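Local coordinates for protein DR2417 (Deinococcus radiodurans, PDB 4XWW) that degrades RNA as a metal-dependent 5'-3' exonuclease, possibly also an endonuclease, and probably takes part in rRNA maturation, at residues L387-N392 with L415-P420. Residues are numbered along the deposited sequence; the frame is centred on the assembly and turned at random.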
ATOM      1  N   LEU A 387      -9.130  -8.365 -24.504  1.00 16.39           N
ATOM      2  CA  LEU A 387      -9.521  -7.019 -24.935  1.00 17.03           C
ATOM      3  C   LEU A 387      -9.382  -6.873 -26.455  1.00 16.20           C
ATOM      4  O   LEU A 387     -10.242  -6.271 -27.112  1.00 18.24           O
ATOM      5  CB  LEU A 387      -8.675  -5.951 -24.205  1.00 16.92           C
ATOM      6  CG  LEU A 387      -8.791  -5.967 -22.676  1.00 16.15           C
ATOM      7  CD1 LEU A 387      -7.858  -4.915 -22.044  1.00 19.35           C
ATOM      8  CD2 LEU A 387     -10.265  -5.747 -22.295  1.00 18.72           C
ATOM      9  N   ALA A 388      -8.297  -7.411 -27.015  1.00 16.35           N
ATOM     10  CA  ALA A 388      -8.097  -7.381 -28.471  1.00 18.82           C
ATOM     11  C   ALA A 388      -9.192  -8.146 -29.220  1.00 21.99           C
ATOM     12  O   ALA A 388      -9.660  -7.728 -30.286  1.00 21.20           O
ATOM     13  CB  ALA A 388      -6.741  -7.946 -28.821  1.00 20.33           C
ATOM     14  N   THR A 389      -9.611  -9.269 -28.657  1.00 22.25           N
ATOM     15  CA  THR A 389     -10.654 -10.066 -29.269  1.00 19.38           C
ATOM     16  C   THR A 389     -11.932  -9.234 -29.431  1.00 21.97           C
ATOM     17  O   THR A 389     -12.550  -9.207 -30.502  1.00 21.56           O
ATOM     18  CB  THR A 389     -10.945 -11.329 -28.445  1.00 22.97           C
ATOM     19  OG1 THR A 389      -9.881 -12.268 -28.638  1.00 25.29           O
ATOM     20  CG2 THR A 389     -12.260 -11.983 -28.893  1.00 24.28           C
ATOM     21  N   ILE A 390     -12.298  -8.510 -28.379  1.00 18.78           N
ATOM     22  CA  ILE A 390     -13.477  -7.657 -28.443  1.00 21.50           C
ATOM     23  C   ILE A 390     -13.325  -6.521 -29.460  1.00 20.48           C
ATOM     24  O   ILE A 390     -14.236  -6.256 -30.266  1.00 19.87           O
ATOM     25  CB  ILE A 390     -13.807  -7.075 -27.071  1.00 22.89           C
ATOM     26  CG1 ILE A 390     -14.056  -8.219 -26.070  1.00 20.13           C
ATOM     27  CG2 ILE A 390     -15.013  -6.089 -27.191  1.00 21.22           C
ATOM     28  CD1 ILE A 390     -15.125  -9.216 -26.535  1.00 27.56           C
ATOM     29  N   LEU A 391     -12.180  -5.844 -29.429  1.00 19.31           N
ATOM     30  CA  LEU A 391     -11.896  -4.791 -30.404  1.00 20.19           C
ATOM     31  C   LEU A 391     -11.915  -5.333 -31.832  1.00 21.36           C
ATOM     32  O   LEU A 391     -12.430  -4.672 -32.726  1.00 20.94           O
ATOM     33  CB  LEU A 391     -10.539  -4.124 -30.092  1.00 20.89           C
ATOM     34  CG  LEU A 391     -10.573  -3.091 -28.956  1.00 20.45           C
ATOM     35  CD1 LEU A 391      -9.256  -3.023 -28.213  1.00 22.72           C
ATOM     36  CD2 LEU A 391     -10.930  -1.713 -29.512  1.00 24.09           C
ATOM     37  N   ASN A 392     -11.397  -6.539 -32.051  1.00 22.68           N
ATOM     38  CA  ASN A 392     -11.374  -7.116 -33.400  1.00 20.25           C
ATOM     39  C   ASN A 392     -12.755  -7.567 -33.872  1.00 21.44           C
ATOM     40  O   ASN A 392     -13.072  -7.476 -35.057  1.00 25.15           O
ATOM     41  CB  ASN A 392     -10.403  -8.307 -33.472  1.00 18.73           C
ATOM     42  CG  ASN A 392      -8.929  -7.886 -33.475  1.00 26.98           C
ATOM     43  OD1 ASN A 392      -8.574  -6.796 -33.930  1.00 28.39           O
ATOM     44  ND2 ASN A 392      -8.069  -8.761 -32.966  1.00 27.10           N
ATOM     45  N   LEU A 415      -3.284  -0.479 -27.138  1.00 16.36           N
ATOM     46  CA  LEU A 415      -3.559  -1.833 -27.621  1.00 18.86           C
ATOM     47  C   LEU A 415      -4.421  -1.781 -28.894  1.00 19.82           C
ATOM     48  O   LEU A 415      -4.166  -2.481 -29.874  1.00 23.13           O
ATOM     49  CB  LEU A 415      -4.267  -2.657 -26.544  1.00 18.07           C
ATOM     50  CG  LEU A 415      -4.651  -4.079 -26.945  1.00 21.03           C
ATOM     51  CD1 LEU A 415      -3.415  -4.911 -27.254  1.00 27.12           C
ATOM     52  CD2 LEU A 415      -5.467  -4.736 -25.829  1.00 18.07           C
ATOM     53  N   ALA A 416      -5.434  -0.926 -28.881  1.00 19.34           N
ATOM     54  CA  ALA A 416      -6.334  -0.817 -30.018  1.00 23.10           C
ATOM     55  C   ALA A 416      -5.575  -0.394 -31.280  1.00 23.15           C
ATOM     56  O   ALA A 416      -5.866  -0.860 -32.375  1.00 25.48           O
ATOM     57  CB  ALA A 416      -7.465   0.165 -29.707  1.00 25.59           C
ATOM     58  N   GLN A 417      -4.569   0.455 -31.108  1.00 26.85           N
ATOM     59  CA  GLN A 417      -3.797   0.968 -32.241  1.00 28.44           C
ATOM     60  C   GLN A 417      -2.936  -0.089 -32.929  1.00 23.92           C
ATOM     61  O   GLN A 417      -2.500   0.121 -34.062  1.00 22.92           O
ATOM     62  CB  GLN A 417      -2.916   2.136 -31.788  1.00 29.94           C
ATOM     63  CG  GLN A 417      -3.683   3.414 -31.514  1.00 30.42           C
ATOM     64  CD  GLN A 417      -4.511   3.836 -32.707  1.00 40.62           C
ATOM     65  OE1 GLN A 417      -4.024   3.865 -33.836  1.00 50.37           O
ATOM     66  NE2 GLN A 417      -5.774   4.148 -32.468  1.00 42.63           N
ATOM     67  N   THR A 418      -2.703  -1.217 -32.259  1.00 29.97           N
ATOM     68  CA  THR A 418      -1.812  -2.265 -32.781  1.00 31.31           C
ATOM     69  C   THR A 418      -2.572  -3.283 -33.635  1.00 28.62           C
ATOM     70  O   THR A 418      -1.955  -4.109 -34.310  1.00 29.22           O
ATOM     71  CB  THR A 418      -1.070  -3.045 -31.647  1.00 23.73           C
ATOM     72  OG1 THR A 418      -1.995  -3.869 -30.928  1.00 24.93           O
ATOM     73  CG2 THR A 418      -0.317  -2.101 -30.675  1.00 28.04           C
ATOM     74  N   LEU A 419      -3.901  -3.213 -33.597  1.00 25.55           N
ATOM     75  CA  LEU A 419      -4.784  -4.191 -34.260  1.00 27.13           C
ATOM     76  C   LEU A 419      -5.058  -3.883 -35.730  1.00 31.95           C
ATOM     77  O   LEU A 419      -4.781  -2.775 -36.198  1.00 29.03           O
ATOM     78  CB  LEU A 419      -6.096  -4.289 -33.476  1.00 23.17           C
ATOM     79  CG  LEU A 419      -5.842  -4.587 -31.993  1.00 24.32           C
ATOM     80  CD1 LEU A 419      -7.156  -4.723 -31.222  1.00 26.56           C
ATOM     81  CD2 LEU A 419      -4.952  -5.829 -31.794  1.00 25.19           C
ATOM     82  N   PRO A 420      -5.596  -4.868 -36.483  1.00 34.15           N
ATOM     83  CA  PRO A 420      -5.749  -4.641 -37.929  1.00 35.76           C
ATOM     84  C   PRO A 420      -6.663  -3.466 -38.310  1.00 26.54           C
ATOM     85  O   PRO A 420      -6.421  -2.849 -39.342  1.00 30.69           O
ATOM     86  CB  PRO A 420      -6.337  -5.962 -38.430  1.00 31.23           C
ATOM     87  CG  PRO A 420      -5.837  -6.982 -37.462  1.00 32.80           C
ATOM     88  CD  PRO A 420      -5.791  -6.288 -36.123  1.00 30.11           C
TER
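Leu419 holds its CG anti to its carbonyl carbon, beside the backbone N (chi1 -53°), and Leu415 holds its CG anti to the backbone N (chi1 178°), and with these torsions both leucines reach helix 384-394. In the metallo-beta-lactamase fold of this RNase J, helix 384-394 here packs against the C-terminal part of helix 406-417 and the loop after it; the two helices are joined through strand 398-402, in the part of the chain assigned to the RNA specificity domain.

Leu419, in the loop that follows helix 406-417, supplies the central contact. Its CD1 lies 3.6 Å from Leu391 CB, the two side chains crossing at about a right angle, and 3.9 Å from Ala388 CA. Alanine suits position 388 because its short side chain lets the leucine come right up to the helix backbone; Ala388 CB meets both methyls of Leu419. One turn on, the branched end of Leu391 spreads over Ala416, with CD2 3.9 Å from Ala416 CB. Here too a small residue faces a large one, and the CA atoms of the pair are 6.8 Å apart. Leu391 and Ala416 both also rest on Phe399 of strand 398-402, so the helices share one apolar floor. At the other end Leu415 CD2 touches Leu387 CB at 3.8 Å; Leu387 continues inward to Ser208 and His412, its side chain about 5 Å from that of Asp209, the predicted proton donor.

No hydrogen bond joins the segments. Thr418 instead bonds back within its own chain: its backbone N and its OG1 both bond to Leu415 O, the hydroxyl in the carbonyl plane on a lone pair. Partly exposed Asn392 provides a polar border, its OD1 lying 3.6 Å from both Leu419 CB and Pro420 CD.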